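Local coordinates for protein putative transcriptional regulator, LysR family (PDB 3OXN) that probably acts as a DNA-binding transcription factor of the LysR family, represented here by its substrate-binding domain, at residues P39-E44 and R212-E217. Numbering follows the deposited sequence.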
loop_
_atom_site.group_PDB
_atom_site.type_symbol
_atom_site.label_atom_id
_atom_site.label_comp_id
_atom_site.label_asym_id
_atom_site.label_seq_id
_atom_site.Cartn_x
_atom_site.Cartn_y
_atom_site.Cartn_z
ATOM N N PRO A 39 -9.843 6.587 14.312
ATOM C CA PRO A 39 -10.849 7.557 14.756
ATOM C C PRO A 39 -10.794 7.834 16.256
ATOM O O PRO A 39 -10.890 8.991 16.666
ATOM C CB PRO A 39 -12.164 6.891 14.366
ATOM C CG PRO A 39 -11.800 6.018 13.207
ATOM C CD PRO A 39 -10.437 5.495 13.523
ATOM N N ARG A 40 -10.632 6.791 17.066
ATOM C CA ARG A 40 -10.460 6.988 18.504
ATOM C C ARG A 40 -9.170 7.718 18.856
ATOM O O ARG A 40 -9.116 8.384 19.876
ATOM C CB ARG A 40 -10.555 5.671 19.280
ATOM C CG ARG A 40 -11.861 5.525 20.085
ATOM C CD ARG A 40 -12.952 4.739 19.333
ATOM N NE ARG A 40 -13.166 3.407 19.907
ATOM C CZ ARG A 40 -13.957 3.167 20.951
ATOM N NH1 ARG A 40 -14.615 4.169 21.532
ATOM N NH2 ARG A 40 -14.100 1.929 21.418
ATOM N N ILE A 41 -8.135 7.598 18.018
ATOM C CA ILE A 41 -6.865 8.296 18.255
ATOM C C ILE A 41 -7.042 9.804 18.192
ATOM O O ILE A 41 -6.679 10.517 19.121
ATOM C CB ILE A 41 -5.763 7.916 17.223
ATOM C CG1 ILE A 41 -5.423 6.428 17.292
ATOM C CG2 ILE A 41 -4.513 8.717 17.478
ATOM C CD1 ILE A 41 -4.907 6.003 18.635
ATOM N N TYR A 42 -7.590 10.273 17.077
ATOM C CA TYR A 42 -7.735 11.696 16.809
ATOM C C TYR A 42 -8.832 12.315 17.646
ATOM O O TYR A 42 -8.787 13.501 17.990
ATOM C CB TYR A 42 -8.012 11.929 15.330
ATOM C CG TYR A 42 -6.743 11.991 14.535
ATOM C CD1 TYR A 42 -5.979 13.146 14.524
ATOM C CD2 TYR A 42 -6.282 10.885 13.827
ATOM C CE1 TYR A 42 -4.815 13.211 13.819
ATOM C CE2 TYR A 42 -5.116 10.940 13.112
ATOM C CZ TYR A 42 -4.380 12.112 13.109
ATOM O OH TYR A 42 -3.203 12.204 12.390
ATOM N N GLN A 43 -9.826 11.502 17.962
ATOM C CA GLN A 43 -10.875 11.924 18.859
ATOM C C GLN A 43 -10.238 12.167 20.220
ATOM O O GLN A 43 -10.531 13.158 20.894
ATOM C CB GLN A 43 -11.957 10.846 18.922
ATOM C CG GLN A 43 -12.755 10.815 20.212
ATOM C CD GLN A 43 -13.577 12.072 20.421
ATOM O OE1 GLN A 43 -13.519 13.015 19.614
ATOM N NE2 GLN A 43 -14.351 12.096 21.513
ATOM N N GLU A 44 -9.326 11.275 20.593
ATOM C CA GLU A 44 -8.708 11.278 21.913
ATOM C C GLU A 44 -7.538 12.272 22.023
ATOM O O GLU A 44 -7.118 12.624 23.129
ATOM C CB GLU A 44 -8.252 9.855 22.259
ATOM C CG GLU A 44 -8.454 9.443 23.712
ATOM C CD GLU A 44 -7.152 9.080 24.406
ATOM O OE1 GLU A 44 -6.600 8.007 24.084
ATOM O OE2 GLU A 44 -6.690 9.856 25.275
ATOM N N ARG A 212 0.994 3.366 22.149
ATOM C CA ARG A 212 0.946 1.919 22.131
ATOM C C ARG A 212 -0.363 1.377 22.708
ATOM O O ARG A 212 -1.002 0.492 22.117
ATOM C CB ARG A 212 2.154 1.348 22.854
ATOM C CG ARG A 212 3.430 1.727 22.189
ATOM C CD ARG A 212 4.516 0.732 22.490
ATOM N NE ARG A 212 5.072 0.929 23.817
ATOM C CZ ARG A 212 5.856 1.948 24.142
ATOM N NH1 ARG A 212 6.164 2.859 23.232
ATOM N NH2 ARG A 212 6.327 2.060 25.372
ATOM N N SER A 213 -0.771 1.942 23.842
ATOM C CA SER A 213 -1.988 1.514 24.527
ATOM C C SER A 213 -3.276 1.772 23.737
ATOM O O SER A 213 -4.204 0.948 23.762
ATOM C CB SER A 213 -2.079 2.155 25.915
ATOM O OG SER A 213 -1.614 3.488 25.865
ATOM N N VAL A 214 -3.355 2.914 23.055
ATOM C CA VAL A 214 -4.519 3.166 22.217
ATOM C C VAL A 214 -4.540 2.178 21.065
ATOM O O VAL A 214 -5.600 1.671 20.691
ATOM C CB VAL A 214 -4.586 4.606 21.721
ATOM C CG1 VAL A 214 -5.529 5.411 22.606
ATOM C CG2 VAL A 214 -3.214 5.225 21.725
ATOM N N VAL A 215 -3.356 1.888 20.527
ATOM C CA VAL A 215 -3.198 0.829 19.540
ATOM C C VAL A 215 -3.620 -0.498 20.167
ATOM O O VAL A 215 -4.393 -1.260 19.592
ATOM C CB VAL A 215 -1.719 0.737 19.034
ATOM C CG1 VAL A 215 -1.488 -0.522 18.230
ATOM C CG2 VAL A 215 -1.350 1.973 18.216
ATOM N N ARG A 216 -3.109 -0.757 21.363
ATOM C CA ARG A 216 -3.349 -2.012 22.071
ATOM C C ARG A 216 -4.829 -2.304 22.274
ATOM O O ARG A 216 -5.294 -3.395 21.976
ATOM C CB ARG A 216 -2.653 -1.976 23.428
ATOM C CG ARG A 216 -2.099 -3.302 23.903
ATOM C CD ARG A 216 -1.760 -3.271 25.400
ATOM N NE ARG A 216 -1.243 -1.977 25.858
ATOM N N GLU A 217 -5.575 -1.332 22.785
ATOM C CA GLU A 217 -6.969 -1.578 23.134
ATOM C C GLU A 217 -7.907 -1.482 21.933
ATOM O O GLU A 217 -9.047 -1.966 21.987
ATOM C CB GLU A 217 -7.426 -0.642 24.253
ATOM C CG GLU A 217 -7.296 0.812 23.906
ATOM C CD GLU A 217 -8.257 1.674 24.696
ATOM O OE1 GLU A 217 -8.722 1.201 25.764
ATOM O OE2 GLU A 217 -8.545 2.811 24.242
#
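Two helical segments, 39-44 and 212-217, pack side against side, and the closest pair of CA atoms is that of Ile41 and Val214, 6.9 Å apart. No hydrogen bond joins the segments. The CB of Val214 is directed toward the other helix, and this side chain takes both contacts. The tip of Ile41 reaches the branch carbon of Val214: Ile41 CD1 lies 3.4 Å from Val214 CB and 3.6 Å from Val214 CG2. Ile41 CG2 stands anti to the backbone N, while CG1 lies beside that N (chi1 -62°) and carries CD1 across to the valine. The Glu44 chain bends at chi2 (-120°), and its OE1 lies 3.2 Å from the other methyl, Val214 CG1. Glu44 OE1 also accepts a hydrogen bond from Trp210 NE1, one turn before Val214, which ties the carboxylate to the same helix. Arg40 NE forms a salt bridge with Glu218 OE2, just after segment 212-217, a second polar link between the helices. On another side of helix 28-44, Tyr42 OH hydrogen-bonds to Val144 O of the second subunit. The contact joins the end of helix 28-44 to the C-terminal helix 206-227 within one alpha/beta lobe of the two-lobed, periplasmic-binding-protein-like fold of LysR substrate-binding domains.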